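Local coordinates for protein cytochrome c, putative (Shewanella oneidensis, PDB 1SP3) that carries eight covalently bound c-type hemes and probably acts as a respiratory oxidoreductase that reduces tetrathionate, at residues P286-Y291 and T419-Q424; M304-V309 and Q336-K341; L426-D431 and Q437-K442. All coordinates share one frame; numbering follows the deposited sequence.

Interaction 1: residues P286-Y291 and T419-Q424; sequences PQYAWY and TRLDWQ. With HEC (heme c), chain J.
Arg420 meets Tyr288 through its terminal nitrogen: NH1 of Arg420 donates to OH of Tyr288 over 2.8 Å. The bond is bent, with 133° at the hydrogen, and the hydroxyl stands 22° out of the guanidinium plane. A turn at chi2 (-75°) brings CD of Arg420 beside the phenol end, 3.7 Å from OH of Tyr288. The same NH1 also donates to the carbonyl oxygen of Pro238, and Phe239 makes a cation-pi contact with the group, so the guanidinium has partners besides the tyrosine.

Leu421 divides its two methyls between two partners. CD2 of Leu421 packs obliquely against the ring, 3.5 Å from CG of Tyr288, while its CD1 lies 3.9 Å from CAC of the heme. Further along this loop, Trp423 turns the rim of its indole to the same heme, with CZ3 of Trp423 3.6 Å from heme CMD.

Tyrosine suits its place because its ring offers carbon to the leucine and its oxygen a polar mate to the arginine. One bent hydrogen bond therefore ties the polar end of a contact whose other half is apolar, with Pro238 also holding the arginine, and strand 287-291 is joined to the loop that lines the heme.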
loop_
_atom_site.group_PDB
_atom_site.type_symbol
_atom_site.label_atom_id
_atom_site.label_comp_id
_atom_site.label_asym_id
_atom_site.label_seq_id
_atom_site.Cartn_x
_atom_site.Cartn_y
_atom_site.Cartn_z
ATOM N N PRO A 286 -12.408 8.391 -6.412
ATOM C CA PRO A 286 -11.029 8.371 -6.896
ATOM C C PRO A 286 -10.729 9.620 -7.741
ATOM O O PRO A 286 -11.630 10.231 -8.239
ATOM C CB PRO A 286 -10.998 7.129 -7.800
ATOM C CG PRO A 286 -12.097 6.253 -7.330
ATOM C CD PRO A 286 -13.198 7.239 -6.914
ATOM N N GLN A 287 -9.455 9.968 -7.847
ATOM C CA GLN A 287 -8.905 10.799 -8.951
ATOM C C GLN A 287 -8.525 9.968 -10.149
ATOM O O GLN A 287 -8.111 8.864 -10.008
ATOM C CB GLN A 287 -7.574 11.413 -8.481
ATOM C CG GLN A 287 -7.828 12.087 -7.218
ATOM C CD GLN A 287 -8.073 13.456 -7.522
ATOM O OE1 GLN A 287 -9.245 13.849 -7.720
ATOM N NE2 GLN A 287 -6.979 14.206 -7.728
ATOM N N TYR A 288 -8.648 10.522 -11.341
ATOM C CA TYR A 288 -8.404 9.685 -12.543
ATOM C C TYR A 288 -7.131 10.094 -13.236
ATOM O O TYR A 288 -6.877 11.290 -13.376
ATOM C CB TYR A 288 -9.607 9.799 -13.443
ATOM C CG TYR A 288 -10.822 9.295 -12.633
ATOM C CD1 TYR A 288 -11.705 10.190 -12.008
ATOM C CD2 TYR A 288 -11.038 7.946 -12.461
ATOM C CE1 TYR A 288 -12.795 9.748 -11.246
ATOM C CE2 TYR A 288 -12.105 7.486 -11.729
ATOM C CZ TYR A 288 -12.985 8.383 -11.159
ATOM O OH TYR A 288 -13.975 7.895 -10.381
ATOM N N ALA A 289 -6.376 9.159 -13.751
ATOM C CA ALA A 289 -5.183 9.593 -14.449
ATOM C C ALA A 289 -4.808 8.597 -15.519
ATOM O O ALA A 289 -5.069 7.405 -15.345
ATOM C CB ALA A 289 -4.012 9.921 -13.473
ATOM N N TRP A 290 -4.254 9.087 -16.638
ATOM C CA TRP A 290 -3.562 8.218 -17.563
ATOM C C TRP A 290 -2.553 7.326 -16.872
ATOM O O TRP A 290 -1.739 7.784 -16.033
ATOM C CB TRP A 290 -2.872 8.996 -18.709
ATOM C CG TRP A 290 -3.859 9.683 -19.600
ATOM C CD1 TRP A 290 -4.147 11.028 -19.649
ATOM C CD2 TRP A 290 -4.767 9.038 -20.491
ATOM N NE1 TRP A 290 -5.167 11.258 -20.541
ATOM C CE2 TRP A 290 -5.591 10.052 -21.051
ATOM C CE3 TRP A 290 -4.994 7.686 -20.855
ATOM C CZ2 TRP A 290 -6.556 9.778 -21.993
ATOM C CZ3 TRP A 290 -5.921 7.417 -21.787
ATOM C CH2 TRP A 290 -6.714 8.445 -22.341
ATOM N N TYR A 291 -2.599 6.038 -17.212
ATOM C CA TYR A 291 -1.625 5.128 -16.652
ATOM C C TYR A 291 -1.270 4.105 -17.679
ATOM O O TYR A 291 -2.147 3.377 -18.158
ATOM C CB TYR A 291 -2.195 4.442 -15.386
ATOM C CG TYR A 291 -1.278 3.419 -14.667
ATOM C CD1 TYR A 291 0.003 3.778 -14.194
ATOM C CD2 TYR A 291 -1.701 2.096 -14.472
ATOM C CE1 TYR A 291 0.812 2.842 -13.539
ATOM C CE2 TYR A 291 -0.874 1.137 -13.800
ATOM C CZ TYR A 291 0.367 1.561 -13.319
ATOM O OH TYR A 291 1.184 0.621 -12.725
ATOM N N THR A 419 -19.041 15.351 -13.694
ATOM C CA THR A 419 -17.717 15.912 -13.357
ATOM C C THR A 419 -16.655 14.879 -12.982
ATOM O O THR A 419 -15.546 15.270 -12.517
ATOM C CB THR A 419 -17.842 16.822 -12.076
ATOM O OG1 THR A 419 -18.760 16.177 -11.134
ATOM C CG2 THR A 419 -18.476 18.239 -12.427
ATOM N N ARG A 420 -16.959 13.576 -13.074
ATOM C CA ARG A 420 -15.911 12.614 -12.702
ATOM C C ARG A 420 -14.535 12.936 -13.341
ATOM O O ARG A 420 -13.507 12.814 -12.684
ATOM C CB ARG A 420 -16.388 11.229 -13.083
ATOM C CG ARG A 420 -17.434 10.713 -12.125
ATOM C CD ARG A 420 -16.838 10.270 -10.759
ATOM N NE ARG A 420 -17.848 9.644 -9.867
ATOM C CZ ARG A 420 -17.536 8.706 -8.945
ATOM N NH1 ARG A 420 -16.251 8.302 -8.782
ATOM N NH2 ARG A 420 -18.489 8.179 -8.162
ATOM N N LEU A 421 -14.483 13.333 -14.612
ATOM C CA LEU A 421 -13.164 13.354 -15.294
ATOM C C LEU A 421 -12.790 14.818 -15.540
ATOM O O LEU A 421 -13.651 15.650 -15.845
ATOM C CB LEU A 421 -13.204 12.645 -16.619
ATOM C CG LEU A 421 -13.447 11.124 -16.550
ATOM C CD1 LEU A 421 -13.066 10.521 -17.863
ATOM C CD2 LEU A 421 -12.675 10.366 -15.436
ATOM N N ASP A 422 -11.538 15.164 -15.350
ATOM C CA ASP A 422 -11.214 16.548 -15.594
ATOM C C ASP A 422 -10.717 16.546 -16.994
ATOM O O ASP A 422 -9.542 16.257 -17.212
ATOM C CB ASP A 422 -10.180 17.044 -14.602
ATOM C CG ASP A 422 -10.746 17.079 -13.171
ATOM O OD1 ASP A 422 -11.922 17.631 -12.944
ATOM O OD2 ASP A 422 -10.052 16.578 -12.216
ATOM N N TRP A 423 -11.631 16.812 -17.945
ATOM C CA TRP A 423 -11.274 16.694 -19.378
ATOM C C TRP A 423 -9.910 17.355 -19.774
ATOM O O TRP A 423 -9.053 16.703 -20.380
ATOM C CB TRP A 423 -12.408 17.221 -20.229
ATOM C CG TRP A 423 -13.685 16.385 -20.037
ATOM C CD1 TRP A 423 -14.880 16.801 -19.516
ATOM C CD2 TRP A 423 -13.838 14.979 -20.298
ATOM N NE1 TRP A 423 -15.804 15.773 -19.527
ATOM C CE2 TRP A 423 -15.187 14.635 -19.991
ATOM C CE3 TRP A 423 -12.978 13.970 -20.821
ATOM C CZ2 TRP A 423 -15.703 13.330 -20.200
ATOM C CZ3 TRP A 423 -13.492 12.681 -20.999
ATOM C CH2 TRP A 423 -14.842 12.387 -20.700
ATOM N N GLN A 424 -9.695 18.643 -19.416
ATOM C CA GLN A 424 -8.462 19.325 -19.885
ATOM C C GLN A 424 -7.243 18.799 -19.128
ATOM O O GLN A 424 -6.183 18.710 -19.694
ATOM C CB GLN A 424 -8.544 20.867 -19.822
ATOM C CG GLN A 424 -9.921 21.403 -19.649
ATOM C CD GLN A 424 -10.752 21.479 -20.889
ATOM O OE1 GLN A 424 -11.947 21.128 -20.848
ATOM N NE2 GLN A 424 -10.179 21.959 -21.973
HETATM FE FE HEC J . -17.955 8.311 -22.931
HETATM C CHA HEC J . -15.906 9.335 -25.468
HETATM C CHB HEC J . -20.598 8.499 -25.026
HETATM C CHC HEC J . -19.973 6.675 -20.671
HETATM C CHD HEC J . -15.646 8.782 -20.576
HETATM N NA HEC J . -18.182 8.791 -24.914
HETATM C C1A HEC J . -17.229 9.260 -25.764
HETATM C C2A HEC J . -17.878 9.691 -27.013
HETATM C C3A HEC J . -19.188 9.453 -26.891
HETATM C C4A HEC J . -19.385 8.878 -25.565
HETATM C CMA HEC J . -20.332 9.760 -27.909
HETATM C CAA HEC J . -17.102 10.307 -28.202
HETATM C CBA HEC J . -16.388 9.161 -28.922
HETATM C CGA HEC J . -17.367 8.217 -29.630
HETATM O O1A HEC J . -17.963 8.603 -30.717
HETATM O O2A HEC J . -17.499 7.046 -29.112
HETATM N NB HEC J . -19.933 7.678 -22.849
HETATM C C1B HEC J . -20.816 7.835 -23.870
HETATM C C2B HEC J . -22.027 7.194 -23.510
HETATM C C3B HEC J . -21.837 6.653 -22.299
HETATM C C4B HEC J . -20.528 6.974 -21.881
HETATM C CMB HEC J . -23.344 7.150 -24.401
HETATM C CAB HEC J . -22.853 5.776 -21.531
HETATM C CBB HEC J . -23.148 4.517 -21.989
HETATM N NC HEC J . -17.898 7.848 -20.997
HETATM C C1C HEC J . -18.819 7.221 -20.198
HETATM C C2C HEC J . -18.344 7.175 -18.847
HETATM C C3C HEC J . -17.167 7.793 -18.834
HETATM C C4C HEC J . -16.850 8.223 -20.184
HETATM C CMC HEC J . -19.128 6.553 -17.661
HETATM C CAC HEC J . -16.120 8.065 -17.685
HETATM C CBC HEC J . -15.442 7.230 -16.836
HETATM N ND HEC J . -16.042 9.041 -23.007
HETATM C C1D HEC J . -15.226 8.972 -21.899
HETATM C C2D HEC J . -13.901 9.189 -22.377
HETATM C C3D HEC J . -14.007 9.345 -23.858
HETATM C C4D HEC J . -15.374 9.234 -24.179
HETATM C CMD HEC J . -12.599 9.212 -21.561
HETATM C CAD HEC J . -12.876 9.586 -24.855
HETATM C CBD HEC J . -12.540 8.219 -25.513
HETATM C CGD HEC J . -11.438 8.481 -26.491
HETATM O O1D HEC J . -10.449 9.191 -26.212
HETATM O O2D HEC J . -11.544 8.009 -27.605
#

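Interaction 2: residues M304-V309 and Q336-K341; sequences MDSNVV and QIYDKK
Met304 and Ser306 take hold of Tyr338 at two places. The methyl CE of Met304 lies over one face of the ring, 3.9 Å from the centroid of Tyr338 and 22° off the ring normal, a CH-pi contact. SD of Met304 stands obliquely at 4.6 Å from that centroid, which makes this a Met-aromatic pair as well. At the far end of the phenol, OG of Ser306 and OH of Tyr338 share a 2.8 Å hydrogen bond, and CB of Ser306 rests 3.5 Å from CZ of Tyr338. An alanine in place of Tyr338 would probably leave the serine hydroxyl without this mate and open a gap beneath the methionine methyl.

Bends at chi2 (67°) and chi3 (77°) fold the flexible methionine chain so that its methyl comes down on the ring. The serine is presented by a type I turn from Asp305 to Val308. Within it, OD1 of Asp305 accepts from N of Asn307 at 2.8 Å, an Asx turn in which the donor comes from above the carboxylate plane.

Farther out, the backbone of Met304 is hydrogen-bonded to Asn343, and Phe345 of strand 344-345 touches both Met304 and Tyr338. Tyr338 pairs through its backbone with Asp388, so the contact brings the loop before strand 310-315 against the end of strand 325-339, where that strand runs antiparallel to 387-397.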
loop_
_atom_site.group_PDB
_atom_site.type_symbol
_atom_site.label_atom_id
_atom_site.label_comp_id
_atom_site.label_asym_id
_atom_site.label_seq_id
_atom_site.Cartn_x
_atom_site.Cartn_y
_atom_site.Cartn_z
ATOM N N MET A 304 14.643 18.080 -4.268
ATOM C CA MET A 304 13.257 18.438 -4.478
ATOM C C MET A 304 13.196 19.954 -4.362
ATOM O O MET A 304 14.205 20.584 -3.985
ATOM C CB MET A 304 12.329 17.694 -3.499
ATOM C CG MET A 304 12.837 17.457 -2.114
ATOM S SD MET A 304 13.059 19.015 -1.121
ATOM C CE MET A 304 11.485 19.530 -0.578
ATOM N N ASP A 305 12.016 20.499 -4.596
ATOM C CA ASP A 305 11.785 21.929 -4.520
ATOM C C ASP A 305 10.595 22.219 -3.597
ATOM O O ASP A 305 9.428 21.848 -3.888
ATOM C CB ASP A 305 11.509 22.481 -5.912
ATOM C CG ASP A 305 11.034 23.933 -5.884
ATOM O OD1 ASP A 305 11.135 24.665 -4.860
ATOM O OD2 ASP A 305 10.504 24.416 -6.885
ATOM N N SER A 306 10.889 22.866 -2.467
ATOM C CA SER A 306 9.845 23.158 -1.505
ATOM C C SER A 306 8.877 24.249 -1.873
ATOM O O SER A 306 7.938 24.428 -1.126
ATOM C CB SER A 306 10.391 23.512 -0.132
ATOM O OG SER A 306 11.365 24.514 -0.205
ATOM N N ASN A 307 9.071 25.017 -2.940
ATOM C CA ASN A 307 7.997 25.966 -3.263
ATOM C C ASN A 307 6.837 25.277 -4.062
ATOM O O ASN A 307 5.807 25.861 -4.328
ATOM C CB ASN A 307 8.534 27.280 -3.878
ATOM C CG ASN A 307 7.405 28.398 -4.001
ATOM O OD1 ASN A 307 6.868 28.606 -5.111
ATOM N ND2 ASN A 307 7.026 29.077 -2.853
ATOM N N VAL A 308 7.021 23.998 -4.375
ATOM C CA VAL A 308 6.096 23.242 -5.227
ATOM C C VAL A 308 5.667 21.932 -4.494
ATOM O O VAL A 308 6.320 21.520 -3.511
ATOM C CB VAL A 308 6.833 23.119 -6.607
ATOM C CG1 VAL A 308 6.975 21.754 -7.207
ATOM C CG2 VAL A 308 6.310 24.179 -7.598
ATOM N N VAL A 309 4.563 21.327 -4.896
ATOM C CA VAL A 309 4.130 20.042 -4.316
ATOM C C VAL A 309 5.015 18.984 -4.917
ATOM O O VAL A 309 5.129 18.904 -6.125
ATOM C CB VAL A 309 2.647 19.730 -4.593
ATOM C CG1 VAL A 309 2.326 18.293 -4.089
ATOM C CG2 VAL A 309 1.772 20.769 -3.882
ATOM N N GLN A 336 5.794 17.272 4.965
ATOM C CA GLN A 336 6.743 16.459 5.722
ATOM C C GLN A 336 8.148 17.029 5.685
ATOM O O GLN A 336 8.465 17.961 4.936
ATOM C CB GLN A 336 6.687 15.026 5.208
ATOM C CG GLN A 336 7.445 14.819 3.892
ATOM C CD GLN A 336 7.090 13.446 3.293
ATOM O OE1 GLN A 336 5.965 13.194 2.797
ATOM N NE2 GLN A 336 8.036 12.588 3.322
ATOM N N ILE A 337 8.998 16.470 6.506
ATOM C CA ILE A 337 10.253 17.112 6.847
ATOM C C ILE A 337 11.342 16.913 5.795
ATOM O O ILE A 337 11.519 15.839 5.252
ATOM C CB ILE A 337 10.730 16.591 8.241
ATOM C CG1 ILE A 337 12.010 17.363 8.714
ATOM C CG2 ILE A 337 10.940 15.034 8.240
ATOM C CD1 ILE A 337 12.488 17.023 10.190
ATOM N N TYR A 338 12.040 18.014 5.487
ATOM C CA TYR A 338 13.091 18.034 4.523
ATOM C C TYR A 338 14.326 18.824 5.048
ATOM O O TYR A 338 14.226 19.698 5.886
ATOM C CB TYR A 338 12.594 18.527 3.115
ATOM C CG TYR A 338 12.576 20.024 2.902
ATOM C CD1 TYR A 338 13.656 20.697 2.311
ATOM C CD2 TYR A 338 11.460 20.767 3.284
ATOM C CE1 TYR A 338 13.616 22.136 2.118
ATOM C CE2 TYR A 338 11.408 22.153 3.100
ATOM C CZ TYR A 338 12.473 22.826 2.538
ATOM O OH TYR A 338 12.336 24.205 2.378
ATOM N N ASP A 339 15.482 18.455 4.558
ATOM C CA ASP A 339 16.742 19.143 4.885
ATOM C C ASP A 339 16.824 20.479 4.133
ATOM O O ASP A 339 16.922 20.509 2.902
ATOM C CB ASP A 339 17.881 18.252 4.446
ATOM C CG ASP A 339 19.219 18.740 4.945
ATOM O OD1 ASP A 339 19.654 19.880 4.540
ATOM O OD2 ASP A 339 19.893 18.007 5.696
ATOM N N LYS A 340 16.809 21.572 4.884
ATOM C CA LYS A 340 16.639 22.926 4.312
ATOM C C LYS A 340 17.854 23.331 3.507
ATOM O O LYS A 340 17.752 24.185 2.630
ATOM C CB LYS A 340 16.411 23.971 5.426
ATOM C CG LYS A 340 16.263 25.360 4.894
ATOM C CD LYS A 340 14.889 25.925 5.200
ATOM C CE LYS A 340 14.847 27.479 5.388
ATOM N NZ LYS A 340 16.083 28.141 5.978
ATOM N N LYS A 341 18.991 22.705 3.805
ATOM C CA LYS A 341 20.202 22.953 3.039
ATOM C C LYS A 341 20.453 22.028 1.857
ATOM O O LYS A 341 20.869 22.483 0.802
ATOM C CB LYS A 341 21.440 22.985 3.945
ATOM C CG LYS A 341 21.573 24.338 4.732
ATOM C CD LYS A 341 21.797 25.564 3.813
ATOM C CE LYS A 341 23.016 26.445 4.279
ATOM N NZ LYS A 341 23.367 26.336 5.765
#

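Interaction 3: residues L426-D431 and Q437-K442; sequences LGYQGD and QGPKHK. With HEC (heme c), chain J.
Tyr428 crosses Pro439 at a slant and ends at a heme propionate. Its CB already lies 3.9 Å from CB of Pro439, and farther along CD2 of Tyr428 comes to 3.4 Å from the same proline CB, which meets the ring obliquely. Beyond this CE2 passes CAD of the heme at 3.7 Å, at the root of the propionate. At the tip OH of Tyr428 donates to heme O1D over 2.7 Å, and the oxygen lies at the ring edge, in the plane of the phenol.

That oxygen has a second donor: the backbone N of His441 reaches heme O1D at 3.0 Å in a nearly straight bond of 168°. Two bonds thus grip one carboxylate oxygen and are likely to stabilise its negative charge. The imidazole of His441 has other work, with ND1 donating to the carbonyl oxygen of Ile319 and the ring meeting Trp290.

At the next residue, NE2 of Gln429 lies 3.5 Å from CA of Gly438, where a side chain would collide with the amide. A rigid proline next to it gives Tyr428 an apolar flank. Trp423 meets Tyr428 edge-to-face, and Asp431 accepts from ND1 of His415, an axial ligand of the heme iron. The arrangement is a propionate-binding site at the eighth heme, built from two stretches of the C-terminal loop that follows helix 411-414.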
loop_
_atom_site.group_PDB
_atom_site.type_symbol
_atom_site.label_atom_id
_atom_site.label_comp_id
_atom_site.label_asym_id
_atom_site.label_seq_id
_atom_site.Cartn_x
_atom_site.Cartn_y
_atom_site.Cartn_z
ATOM N N LEU A 426 -6.813 15.890 -18.384
ATOM C CA LEU A 426 -6.538 14.599 -19.054
ATOM C C LEU A 426 -6.049 14.889 -20.497
ATOM O O LEU A 426 -5.717 13.979 -21.221
ATOM C CB LEU A 426 -7.823 13.668 -19.099
ATOM C CG LEU A 426 -8.199 13.105 -17.735
ATOM C CD1 LEU A 426 -9.581 12.496 -17.745
ATOM C CD2 LEU A 426 -7.172 12.105 -17.240
ATOM N N GLY A 427 -6.004 16.145 -20.916
ATOM C CA GLY A 427 -5.581 16.409 -22.287
ATOM C C GLY A 427 -6.636 16.414 -23.421
ATOM O O GLY A 427 -6.250 16.482 -24.628
ATOM N N TYR A 428 -7.915 16.328 -23.052
ATOM C CA TYR A 428 -9.018 16.479 -23.994
ATOM C C TYR A 428 -9.299 17.967 -24.192
ATOM O O TYR A 428 -9.037 18.800 -23.318
ATOM C CB TYR A 428 -10.280 15.768 -23.461
ATOM C CG TYR A 428 -10.137 14.231 -23.554
ATOM C CD1 TYR A 428 -9.698 13.488 -22.464
ATOM C CD2 TYR A 428 -10.403 13.547 -24.751
ATOM C CE1 TYR A 428 -9.524 12.147 -22.557
ATOM C CE2 TYR A 428 -10.228 12.190 -24.838
ATOM C CZ TYR A 428 -9.779 11.500 -23.758
ATOM O OH TYR A 428 -9.584 10.146 -23.852
ATOM N N GLN A 429 -9.780 18.298 -25.366
ATOM C CA GLN A 429 -10.414 19.576 -25.641
ATOM C C GLN A 429 -11.929 19.601 -25.356
ATOM O O GLN A 429 -12.740 19.609 -26.316
ATOM C CB GLN A 429 -10.069 19.951 -27.077
ATOM C CG GLN A 429 -8.575 20.117 -27.085
ATOM C CD GLN A 429 -7.957 20.524 -28.392
ATOM O OE1 GLN A 429 -6.730 20.682 -28.417
ATOM N NE2 GLN A 429 -8.730 20.721 -29.458
ATOM N N GLY A 430 -12.309 19.773 -24.075
ATOM C CA GLY A 430 -13.667 19.591 -23.636
ATOM C C GLY A 430 -14.195 18.160 -23.697
ATOM O O GLY A 430 -13.512 17.222 -24.188
ATOM N N ASP A 431 -15.385 17.991 -23.148
ATOM C CA ASP A 431 -16.123 16.766 -23.115
ATOM C C ASP A 431 -16.177 16.176 -24.540
ATOM O O ASP A 431 -16.697 16.858 -25.435
ATOM C CB ASP A 431 -17.544 17.087 -22.693
ATOM C CG ASP A 431 -18.410 15.819 -22.554
ATOM O OD1 ASP A 431 -18.048 14.763 -23.107
ATOM O OD2 ASP A 431 -19.428 15.826 -21.876
ATOM N N GLN A 437 -13.826 16.933 -32.153
ATOM C CA GLN A 437 -12.883 17.661 -33.010
ATOM C C GLN A 437 -11.411 17.580 -32.608
ATOM O O GLN A 437 -10.515 17.692 -33.487
ATOM C CB GLN A 437 -13.244 19.159 -33.150
ATOM C CG GLN A 437 -14.663 19.482 -33.628
ATOM C CD GLN A 437 -15.299 20.611 -32.807
ATOM O OE1 GLN A 437 -16.397 20.434 -32.246
ATOM N NE2 GLN A 437 -14.613 21.772 -32.732
ATOM N N GLY A 438 -11.123 17.436 -31.321
ATOM C CA GLY A 438 -9.747 17.717 -30.930
ATOM C C GLY A 438 -8.947 16.558 -30.362
ATOM O O GLY A 438 -7.870 16.181 -30.780
ATOM N N PRO A 439 -9.489 16.004 -29.324
ATOM C CA PRO A 439 -8.738 15.026 -28.539
ATOM C C PRO A 439 -9.238 13.615 -28.670
ATOM O O PRO A 439 -10.435 13.409 -28.398
ATOM C CB PRO A 439 -9.007 15.523 -27.121
ATOM C CG PRO A 439 -10.409 16.493 -27.286
ATOM C CD PRO A 439 -10.791 16.366 -28.715
ATOM N N LYS A 440 -8.388 12.676 -29.099
ATOM C CA LYS A 440 -8.741 11.272 -28.982
ATOM C C LYS A 440 -7.551 10.470 -28.506
ATOM O O LYS A 440 -6.414 10.709 -28.931
ATOM C CB LYS A 440 -9.336 10.678 -30.283
ATOM C CG LYS A 440 -9.150 11.560 -31.576
ATOM C CD LYS A 440 -8.245 10.894 -32.688
ATOM C CE LYS A 440 -8.838 11.115 -34.125
ATOM N NZ LYS A 440 -7.916 11.824 -35.141
ATOM N N HIS A 441 -7.830 9.538 -27.595
ATOM C CA HIS A 441 -6.895 8.500 -27.223
ATOM C C HIS A 441 -6.275 7.703 -28.411
ATOM O O HIS A 441 -7.009 7.224 -29.293
ATOM C CB HIS A 441 -7.573 7.527 -26.255
ATOM C CG HIS A 441 -6.647 6.470 -25.743
ATOM N ND1 HIS A 441 -5.325 6.723 -25.424
ATOM C CD2 HIS A 441 -6.836 5.155 -25.529
ATOM C CE1 HIS A 441 -4.750 5.614 -25.026
ATOM N NE2 HIS A 441 -5.648 4.645 -25.076
ATOM N N LYS A 442 -4.938 7.627 -28.448
ATOM C CA LYS A 442 -4.191 6.441 -28.957
ATOM C C LYS A 442 -2.807 6.921 -29.431
ATOM O O LYS A 442 -2.329 6.558 -30.527
ATOM C CB LYS A 442 -4.958 5.634 -30.053
ATOM C CG LYS A 442 -5.231 4.184 -29.726
ATOM C CD LYS A 442 -6.674 3.720 -30.282
ATOM C CE LYS A 442 -7.667 3.098 -29.197
ATOM N NZ LYS A 442 -9.243 3.404 -29.322
HETATM FE FE HEC J . -17.955 8.311 -22.931
HETATM C CHA HEC J . -15.906 9.335 -25.468
HETATM C CHB HEC J . -20.598 8.499 -25.026
HETATM C CHC HEC J . -19.973 6.675 -20.671
HETATM C CHD HEC J . -15.646 8.782 -20.576
HETATM N NA HEC J . -18.182 8.791 -24.914
HETATM C C1A HEC J . -17.229 9.260 -25.764
HETATM C C2A HEC J . -17.878 9.691 -27.013
HETATM C C3A HEC J . -19.188 9.453 -26.891
HETATM C C4A HEC J . -19.385 8.878 -25.565
HETATM C CMA HEC J . -20.332 9.760 -27.909
HETATM C CAA HEC J . -17.102 10.307 -28.202
HETATM C CBA HEC J . -16.388 9.161 -28.922
HETATM C CGA HEC J . -17.367 8.217 -29.630
HETATM O O1A HEC J . -17.963 8.603 -30.717
HETATM O O2A HEC J . -17.499 7.046 -29.112
HETATM N NB HEC J . -19.933 7.678 -22.849
HETATM C C1B HEC J . -20.816 7.835 -23.870
HETATM C C2B HEC J . -22.027 7.194 -23.510
HETATM C C3B HEC J . -21.837 6.653 -22.299
HETATM C C4B HEC J . -20.528 6.974 -21.881
HETATM C CMB HEC J . -23.344 7.150 -24.401
HETATM C CAB HEC J . -22.853 5.776 -21.531
HETATM C CBB HEC J . -23.148 4.517 -21.989
HETATM N NC HEC J . -17.898 7.848 -20.997
HETATM C C1C HEC J . -18.819 7.221 -20.198
HETATM C C2C HEC J . -18.344 7.175 -18.847
HETATM C C3C HEC J . -17.167 7.793 -18.834
HETATM C C4C HEC J . -16.850 8.223 -20.184
HETATM C CMC HEC J . -19.128 6.553 -17.661
HETATM C CAC HEC J . -16.120 8.065 -17.685
HETATM C CBC HEC J . -15.442 7.230 -16.836
HETATM N ND HEC J . -16.042 9.041 -23.007
HETATM C C1D HEC J . -15.226 8.972 -21.899
HETATM C C2D HEC J . -13.901 9.189 -22.377
HETATM C C3D HEC J . -14.007 9.345 -23.858
HETATM C C4D HEC J . -15.374 9.234 -24.179
HETATM C CMD HEC J . -12.599 9.212 -21.561
HETATM C CAD HEC J . -12.876 9.586 -24.855
HETATM C CBD HEC J . -12.540 8.219 -25.513
HETATM C CGD HEC J . -11.438 8.481 -26.491
HETATM O O1D HEC J . -10.449 9.191 -26.212
HETATM O O2D HEC J . -11.544 8.009 -27.605
#

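How the interactions relate
Interactions 1 and 3 are neighbours, both partly buried and both at the same heme. NE1 of Trp290 probably hydrogen-bonds to O of Leu426 at 2.9 Å, joining the strand of the first to the loop of the third. Interaction 2 is a buried contact far from the heme of the other two, its centre about 27 Å from that of interaction 1, yet the two belong to one sheet, since strands 287-291 and 325-339 pair in it. Their chemistry follows their places: a charged guanidinium meets a phenol in interaction 1, a methionine methyl covers a ring face and a serine bonds its hydroxyl in interaction 2, and in interaction 3 no hydrogen bond joins the segments, which instead converge on a propionate oxygen.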